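Local coordinates for protein reducing end xylose-releasing exo-oligoxylanase (Paenibacillus barengoltzii G22, PDB 5YXT) that probably hydrolyses the glycosidic bonds of xylo-oligosaccharides, releasing xylose from their reducing ends, as a family 8 glycoside hydrolase, at residues C[15-20]-C[364-369]; C[324-329]-C[339-344]; C[78-83]-C[371-376]. All coordinates share one frame; numbering follows the deposited sequence.

Contact 1: residues C[15-20]-C[364-369]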
# COMPACT_ATOMS: atom_id res chain seq x y z
N ASN C 15 11.44 -4.66 20.05
CA ASN C 15 12.49 -5.16 19.17
C ASN C 15 11.83 -5.29 17.80
O ASN C 15 11.30 -6.34 17.45
CB ASN C 15 13.06 -6.49 19.65
CG ASN C 15 14.18 -7.02 18.75
OD1 ASN C 15 14.29 -6.63 17.58
ND2 ASN C 15 15.01 -7.91 19.29
N LEU C 16 11.87 -4.19 17.04
CA LEU C 16 11.12 -4.12 15.80
C LEU C 16 11.59 -5.17 14.79
O LEU C 16 10.77 -5.76 14.09
CB LEU C 16 11.22 -2.71 15.20
CG LEU C 16 10.16 -2.43 14.13
CD1 LEU C 16 8.79 -2.71 14.69
CD2 LEU C 16 10.23 -1.00 13.56
N LEU C 17 12.90 -5.41 14.71
CA LEU C 17 13.40 -6.42 13.78
C LEU C 17 12.81 -7.79 14.09
O LEU C 17 12.37 -8.51 13.18
CB LEU C 17 14.92 -6.47 13.83
CG LEU C 17 15.64 -5.25 13.23
CD1 LEU C 17 17.10 -5.17 13.64
CD2 LEU C 17 15.50 -5.27 11.73
N ALA C 18 12.76 -8.15 15.37
CA ALA C 18 12.18 -9.44 15.74
C ALA C 18 10.69 -9.46 15.45
O ALA C 18 10.16 -10.47 14.98
CB ALA C 18 12.45 -9.74 17.21
N GLU C 19 9.99 -8.36 15.75
CA GLU C 19 8.58 -8.24 15.39
C GLU C 19 8.38 -8.52 13.92
O GLU C 19 7.46 -9.24 13.53
CB GLU C 19 8.08 -6.84 15.72
CG GLU C 19 8.05 -6.48 17.19
CD GLU C 19 6.96 -5.47 17.49
OE1 GLU C 19 6.62 -4.69 16.58
OE2 GLU C 19 6.46 -5.45 18.64
N TYR C 20 9.26 -7.97 13.09
CA TYR C 20 9.17 -8.04 11.65
C TYR C 20 9.58 -9.39 11.09
O TYR C 20 9.38 -9.63 9.90
CB TYR C 20 10.04 -6.94 11.03
CG TYR C 20 9.40 -5.57 10.97
CD1 TYR C 20 8.26 -5.27 11.72
CD2 TYR C 20 9.95 -4.56 10.18
CE1 TYR C 20 7.68 -4.00 11.66
CE2 TYR C 20 9.38 -3.30 10.11
CZ TYR C 20 8.26 -3.02 10.85
OH TYR C 20 7.72 -1.76 10.76
N PHE C 364 23.04 3.75 15.08
CA PHE C 364 21.88 4.26 15.81
C PHE C 364 20.61 3.52 15.40
O PHE C 364 19.82 3.11 16.25
CB PHE C 364 21.71 5.76 15.57
CG PHE C 364 22.55 6.63 16.46
CD1 PHE C 364 22.84 6.25 17.76
CD2 PHE C 364 23.02 7.86 16.01
CE1 PHE C 364 23.61 7.05 18.59
CE2 PHE C 364 23.77 8.69 16.83
CZ PHE C 364 24.07 8.29 18.12
N ALA C 365 20.41 3.36 14.08
CA ALA C 365 19.23 2.67 13.59
C ALA C 365 19.18 1.23 14.08
O ALA C 365 18.13 0.74 14.51
CB ALA C 365 19.19 2.72 12.06
N LEU C 366 20.32 0.53 14.01
CA LEU C 366 20.36 -0.87 14.43
C LEU C 366 20.09 -1.00 15.92
O LEU C 366 19.37 -1.92 16.35
CB LEU C 366 21.71 -1.48 14.07
CG LEU C 366 21.90 -2.99 14.27
CD1 LEU C 366 20.71 -3.76 13.69
CD2 LEU C 366 23.24 -3.43 13.62
N LEU C 367 20.67 -0.11 16.74
CA LEU C 367 20.34 -0.10 18.16
C LEU C 367 18.85 0.13 18.39
O LEU C 367 18.22 -0.56 19.20
CB LEU C 367 21.16 0.98 18.88
CG LEU C 367 22.63 0.65 19.15
CD1 LEU C 367 23.32 1.92 19.61
CD2 LEU C 367 22.73 -0.44 20.22
N ALA C 368 18.28 1.13 17.71
CA ALA C 368 16.88 1.46 17.94
C ALA C 368 15.97 0.35 17.45
O ALA C 368 15.00 -0.01 18.12
CB ALA C 368 16.53 2.79 17.26
N LEU C 369 16.28 -0.23 16.28
CA LEU C 369 15.39 -1.23 15.70
C LEU C 369 15.51 -2.59 16.37
O LEU C 369 14.66 -3.46 16.12
CB LEU C 369 15.68 -1.39 14.20
CG LEU C 369 15.28 -0.19 13.34
CD1 LEU C 369 15.87 -0.31 11.94
CD2 LEU C 369 13.76 -0.06 13.29
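L369, the last residue of helix 355-369, meets L16 and L17 at the start of the short helix 16-20 with both its side chain and its carbonyl group. L17 N donates a hydrogen bond to L369 O (3.0 Å, N-H...O angle 164°). The donor lies nearly along the C=O axis of L369. Each partner suits the other, since the first amides of a helix lack a carbonyl four residues earlier in their own helix, and the carbonyl of L369, at the helix's end, has no further helical turn ahead to supply an amide. N15, at the N-cap position, deals with another of these amides: its OD1 accepts from A18 N at 3.1 Å, the donor standing above the carboxamide plane.

The N-terminal end of helix 16-20 meets the C-terminal end of helix 355-369 at a slant, the segment axes 64° apart. Family 8 enzymes are built as an (alpha/alpha)6 barrel, and here a helix from near the N terminus packs on the end of the last helix of the chain, with 343 residues lying between the two segments.

Leucines close the sides of the polar junction. CD2 of L369 rests against CD2 of L16 at 3.7 Å, one branch tip on another. L17 comes in across L369 at about a right angle, its CG 4.0 Å from L369 CB. With CG anti to the carbonyl carbon (chi1 -71°), L17 also brings CD1 to within 3.9 Å of CD1 of L366, one turn back. Branched aliphatic chains suit this place because each can touch several neighbours at once: beyond the contact, L17 also packs on I27 of helix 24-40, and L369 on A326 of helix 318-327.

Contact 2: residues C[324-329]-C[339-344]; sequences TNAMAS and ACVDLF
N325 lies beside C340 with its CB 4.3 Å from the C340 SG, a loose apolar approach. The N325 carbonyl O, which accepts from Q290 NE2, stands 3.9 Å from C340 CB.

A326 follows at the centre of the contact. Its CB points at the facing helix and meets CB of F344 at only 3.4 Å, a tight approach, while the C340 carbonyl O lies 3.6 Å from the same methyl. A side chain of one carbon suits this place, for the backbones come so close here that CA of A326 is 4.7 Å from CA of V341. F344 has CG anti to its backbone N (chi1 169°), which carries the ring on past the A326 methyl.

A turn further on, S329 offers the flank of its hydroxymethyl group to V341, whose CG2 sits 3.5 Å from OG and 3.6 Å from CB of S329. The hydroxyl is small enough for this buried seam, and its polarity is met by hydrogen bonds to Q290 NE2 and to the carbonyl O of A337.

No hydrogen bond joins the two segments. Helices 318-327 and 335-345 follow each other in the chain, linked by a short connection, in a protein whose family fold is an (alpha/alpha)6 barrel. Helix 281-294 packs against N325, A328 and C340, helix 263-276 against T324 and M327, and helices 355-369 and 16-20 also border the pair.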
# COMPACT_ATOMS: atom_id res chain seq x y z
N THR C 324 18.23 6.15 8.45
CA THR C 324 17.28 6.96 9.20
C THR C 324 15.84 6.66 8.80
O THR C 324 14.94 6.72 9.64
CB THR C 324 17.53 8.46 9.00
OG1 THR C 324 17.38 8.81 7.61
CG2 THR C 324 18.91 8.84 9.50
N ASN C 325 15.61 6.34 7.52
CA ASN C 325 14.25 5.99 7.12
C ASN C 325 13.83 4.67 7.73
O ASN C 325 12.65 4.49 8.05
CB ASN C 325 14.15 5.93 5.60
CG ASN C 325 14.33 7.29 4.95
OD1 ASN C 325 14.05 8.33 5.55
ND2 ASN C 325 14.78 7.28 3.70
N ALA C 326 14.78 3.76 7.94
CA ALA C 326 14.48 2.52 8.63
C ALA C 326 14.18 2.76 10.10
O ALA C 326 13.23 2.19 10.65
CB ALA C 326 15.64 1.53 8.46
N MET C 327 15.00 3.57 10.77
CA MET C 327 14.76 3.87 12.18
C MET C 327 13.40 4.53 12.38
O MET C 327 12.74 4.32 13.41
CB MET C 327 15.88 4.75 12.73
CG MET C 327 15.81 5.02 14.22
SD MET C 327 17.38 5.68 14.76
CE MET C 327 16.89 6.61 16.23
N ALA C 328 12.95 5.31 11.40
CA ALA C 328 11.64 5.96 11.47
C ALA C 328 10.49 4.96 11.54
O ALA C 328 9.40 5.33 12.01
CB ALA C 328 11.45 6.88 10.28
N SER C 329 10.70 3.71 11.13
CA SER C 329 9.64 2.70 11.19
C SER C 329 9.14 2.45 12.61
O SER C 329 8.06 1.87 12.78
CB SER C 329 10.13 1.40 10.56
OG SER C 329 10.18 1.51 9.14
N ALA C 339 9.34 -2.39 4.33
CA ALA C 339 10.28 -2.32 3.22
C ALA C 339 11.50 -1.47 3.58
O ALA C 339 12.64 -1.84 3.26
CB ALA C 339 9.58 -1.79 1.97
N CYS C 340 11.29 -0.32 4.23
CA CYS C 340 12.42 0.50 4.67
C CYS C 340 13.35 -0.29 5.58
O CYS C 340 14.58 -0.16 5.48
CB CYS C 340 11.92 1.76 5.38
SG CYS C 340 11.24 3.04 4.26
N VAL C 341 12.79 -1.13 6.44
CA VAL C 341 13.62 -1.90 7.37
C VAL C 341 14.35 -3.01 6.63
O VAL C 341 15.52 -3.29 6.91
CB VAL C 341 12.75 -2.43 8.52
CG1 VAL C 341 13.53 -3.42 9.38
CG2 VAL C 341 12.28 -1.28 9.38
N ASP C 342 13.68 -3.66 5.65
CA ASP C 342 14.34 -4.73 4.90
C ASP C 342 15.49 -4.21 4.05
O ASP C 342 16.52 -4.88 3.91
CB ASP C 342 13.36 -5.48 4.00
CG ASP C 342 13.92 -6.81 3.54
OD1 ASP C 342 14.18 -7.66 4.43
OD2 ASP C 342 14.15 -7.00 2.32
N LEU C 343 15.31 -3.04 3.44
CA LEU C 343 16.44 -2.44 2.73
C LEU C 343 17.61 -2.22 3.67
O LEU C 343 18.75 -2.61 3.37
CB LEU C 343 16.00 -1.13 2.08
CG LEU C 343 17.07 -0.31 1.34
CD1 LEU C 343 17.55 -1.02 0.09
CD2 LEU C 343 16.47 1.06 0.99
N PHE C 344 17.35 -1.64 4.84
CA PHE C 344 18.43 -1.41 5.80
C PHE C 344 19.06 -2.72 6.26
O PHE C 344 20.29 -2.82 6.37
CB PHE C 344 17.89 -0.63 7.00
CG PHE C 344 18.84 -0.58 8.16
CD1 PHE C 344 20.03 0.14 8.05
CD2 PHE C 344 18.56 -1.25 9.34
CE1 PHE C 344 20.93 0.19 9.13
CE2 PHE C 344 19.45 -1.21 10.42
CZ PHE C 344 20.64 -0.49 10.31

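Contact 3: residues C[78-83]-C[371-376]; sequences AVQYDR and GNYRIW
The extended chain that follows the Schellman motif ending helix 355-369 is where R374 pairs, through its backbone, with the carboxamide of Q80 from the last turn of helix 68-80. The Q80 chain bends at chi2 (-62°), turning the amide toward this passing strand-like run. OE1 accepts from R374 N at 2.9 Å with a nearly straight N-H...O angle of 178°, and NE2 returns a bond to R374 O, also 2.9 Å long. This second bond lies in the carbonyl plane, on a lone pair of R374 O. The two together fix which way round the carboxamide is turned, and glutamine suits the place because one flat group supplies both an acceptor and a donor.

W376 makes a third bond. Its indole NE1 donates to Q80 OE1 at 2.9 Å, so two N-H groups grip one oxygen, from opposite faces of the amide plane. The indole is tilted 37° from the carboxamide, and tryptophan brings a single N-H on a broad apolar body whose one face packs on R374 CB. Beyond the contact, R142 and F138 of helix 126-143 also meet the W376 ring.

The Y373 side chain runs across that of Q80 at about a right angle, its CD1 3.7 Å from Q80 NE2. A water lies within hydrogen-bonding distance of N372 O (2.6 Å) and Q80 O and can bridge the two backbones. The R374 side chain, extended from CG to NE, runs beside the backbone to G371, and NE donates to G371 O at 2.8 Å. A carboxamide that bonds both the N-H and the C=O of one extended residue imitates the pairing of neighbouring strands, and here it holds the segment after the chain's last helix across the end of helix 68-80.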
# COMPACT_ATOMS: atom_id res chain seq x y z
N ALA C 78 28.34 4.16 23.02
CA ALA C 78 29.09 3.41 24.04
C ALA C 78 28.24 3.15 25.29
O ALA C 78 28.29 2.05 25.86
CB ALA C 78 30.38 4.16 24.40
N VAL C 79 27.42 4.11 25.70
CA VAL C 79 26.60 3.88 26.88
C VAL C 79 25.41 2.98 26.55
O VAL C 79 24.99 2.18 27.38
CB VAL C 79 26.17 5.22 27.52
CG1 VAL C 79 25.34 6.05 26.57
CG2 VAL C 79 25.44 4.99 28.88
N GLN C 80 24.87 3.05 25.33
CA GLN C 80 23.80 2.13 24.97
C GLN C 80 24.31 0.70 24.87
O GLN C 80 23.62 -0.25 25.26
CB GLN C 80 23.15 2.57 23.66
CG GLN C 80 22.35 3.87 23.75
CD GLN C 80 21.19 3.79 24.71
OE1 GLN C 80 20.70 2.71 25.02
NE2 GLN C 80 20.74 4.94 25.20
N TYR C 81 25.52 0.52 24.35
CA TYR C 81 26.12 -0.79 24.16
C TYR C 81 26.92 -1.27 25.37
O TYR C 81 27.48 -2.37 25.33
CB TYR C 81 27.02 -0.77 22.91
CG TYR C 81 27.25 -2.14 22.32
CD1 TYR C 81 26.23 -2.83 21.68
CD2 TYR C 81 28.49 -2.74 22.40
CE1 TYR C 81 26.45 -4.09 21.15
CE2 TYR C 81 28.72 -3.99 21.86
CZ TYR C 81 27.70 -4.66 21.24
OH TYR C 81 27.95 -5.90 20.71
N ASP C 82 26.99 -0.47 26.45
CA ASP C 82 27.60 -0.88 27.72
C ASP C 82 29.11 -1.11 27.59
O ASP C 82 29.63 -2.16 27.96
CB ASP C 82 26.92 -2.13 28.29
CG ASP C 82 27.12 -2.28 29.78
OD1 ASP C 82 27.72 -1.38 30.39
OD2 ASP C 82 26.69 -3.31 30.33
N ARG C 83 29.81 -0.11 27.06
CA ARG C 83 31.28 -0.12 27.05
C ARG C 83 31.79 1.18 27.64
O ARG C 83 32.01 2.17 26.93
CB ARG C 83 31.82 -0.38 25.66
CG ARG C 83 31.93 -1.89 25.39
CD ARG C 83 31.39 -2.22 24.03
NE ARG C 83 31.72 -3.56 23.51
CZ ARG C 83 31.19 -4.71 23.94
NH1 ARG C 83 30.26 -4.72 24.90
NH2 ARG C 83 31.57 -5.86 23.38
N GLY C 371 15.66 -2.78 19.74
CA GLY C 371 15.22 -2.58 21.10
C GLY C 371 16.34 -2.27 22.07
O GLY C 371 16.21 -2.56 23.27
N ASN C 372 17.42 -1.64 21.59
CA ASN C 372 18.62 -1.42 22.38
C ASN C 372 19.03 0.05 22.46
O ASN C 372 20.16 0.35 22.87
CB ASN C 372 19.77 -2.26 21.80
CG ASN C 372 19.59 -3.74 22.13
OD1 ASN C 372 19.50 -4.09 23.30
ND2 ASN C 372 19.51 -4.59 21.11
N TYR C 373 18.15 0.97 22.08
CA TYR C 373 18.37 2.40 22.25
C TYR C 373 17.37 2.83 23.33
O TYR C 373 16.22 3.15 23.04
CB TYR C 373 18.15 3.13 20.91
CG TYR C 373 18.76 4.51 20.79
CD1 TYR C 373 19.10 5.26 21.91
CD2 TYR C 373 18.99 5.07 19.54
CE1 TYR C 373 19.63 6.53 21.78
CE2 TYR C 373 19.53 6.33 19.40
CZ TYR C 373 19.84 7.07 20.52
OH TYR C 373 20.38 8.33 20.36
N ARG C 374 17.82 2.81 24.58
CA ARG C 374 16.94 2.86 25.74
C ARG C 374 17.18 4.08 26.61
O ARG C 374 18.21 4.75 26.53
CB ARG C 374 17.13 1.62 26.61
CG ARG C 374 16.96 0.35 25.83
CD ARG C 374 16.89 -0.84 26.75
NE ARG C 374 16.68 -2.06 26.00
CZ ARG C 374 16.06 -3.13 26.49
NH1 ARG C 374 15.60 -3.11 27.73
NH2 ARG C 374 15.91 -4.20 25.73
N ILE C 375 16.18 4.35 27.45
CA ILE C 375 16.26 5.36 28.49
C ILE C 375 16.81 4.68 29.73
O ILE C 375 16.17 3.78 30.30
CB ILE C 375 14.89 6.00 28.78
CG1 ILE C 375 14.36 6.70 27.53
CG2 ILE C 375 15.00 6.96 29.95
CD1 ILE C 375 12.86 7.03 27.58
N TRP C 376 18.00 5.08 30.14
CA TRP C 376 18.66 4.47 31.28
C TRP C 376 18.29 5.27 32.52
O TRP C 376 18.68 6.44 32.66
CB TRP C 376 20.17 4.41 31.04
CG TRP C 376 20.41 3.47 29.95
CD1 TRP C 376 20.71 3.76 28.65
CD2 TRP C 376 20.28 2.05 30.02
NE1 TRP C 376 20.81 2.60 27.92
CE2 TRP C 376 20.55 1.53 28.74
CE3 TRP C 376 19.98 1.15 31.06
CZ2 TRP C 376 20.52 0.16 28.46
CZ3 TRP C 376 19.95 -0.20 30.78
CH2 TRP C 376 20.23 -0.68 29.49
O HOH W 1 20.77 -0.19 25.35

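How the contacts relate
Helix 355-369 and the chain just beyond it connect contacts 1 and 3: contact 1 uses the helix's end, contact 3 the loop after it, with L367 O probably bonded to N372 N where they join. Contacts 1 and 2 are buried and lie 9 Å apart between centres, sharing a seam in which V341 touches L17 and Y20 while A326 touches L369. Contact 3, partly buried and with its centre about 20 Å from that of contact 2, meets it through M327 and Y373. The chemistry shifts accordingly: contact 2 is apolar packing around a small alanine, contact 1 combines leucine packing with backbone bonding at a helix junction, and contact 3 depends on side-chain amide and indole bonds and a water.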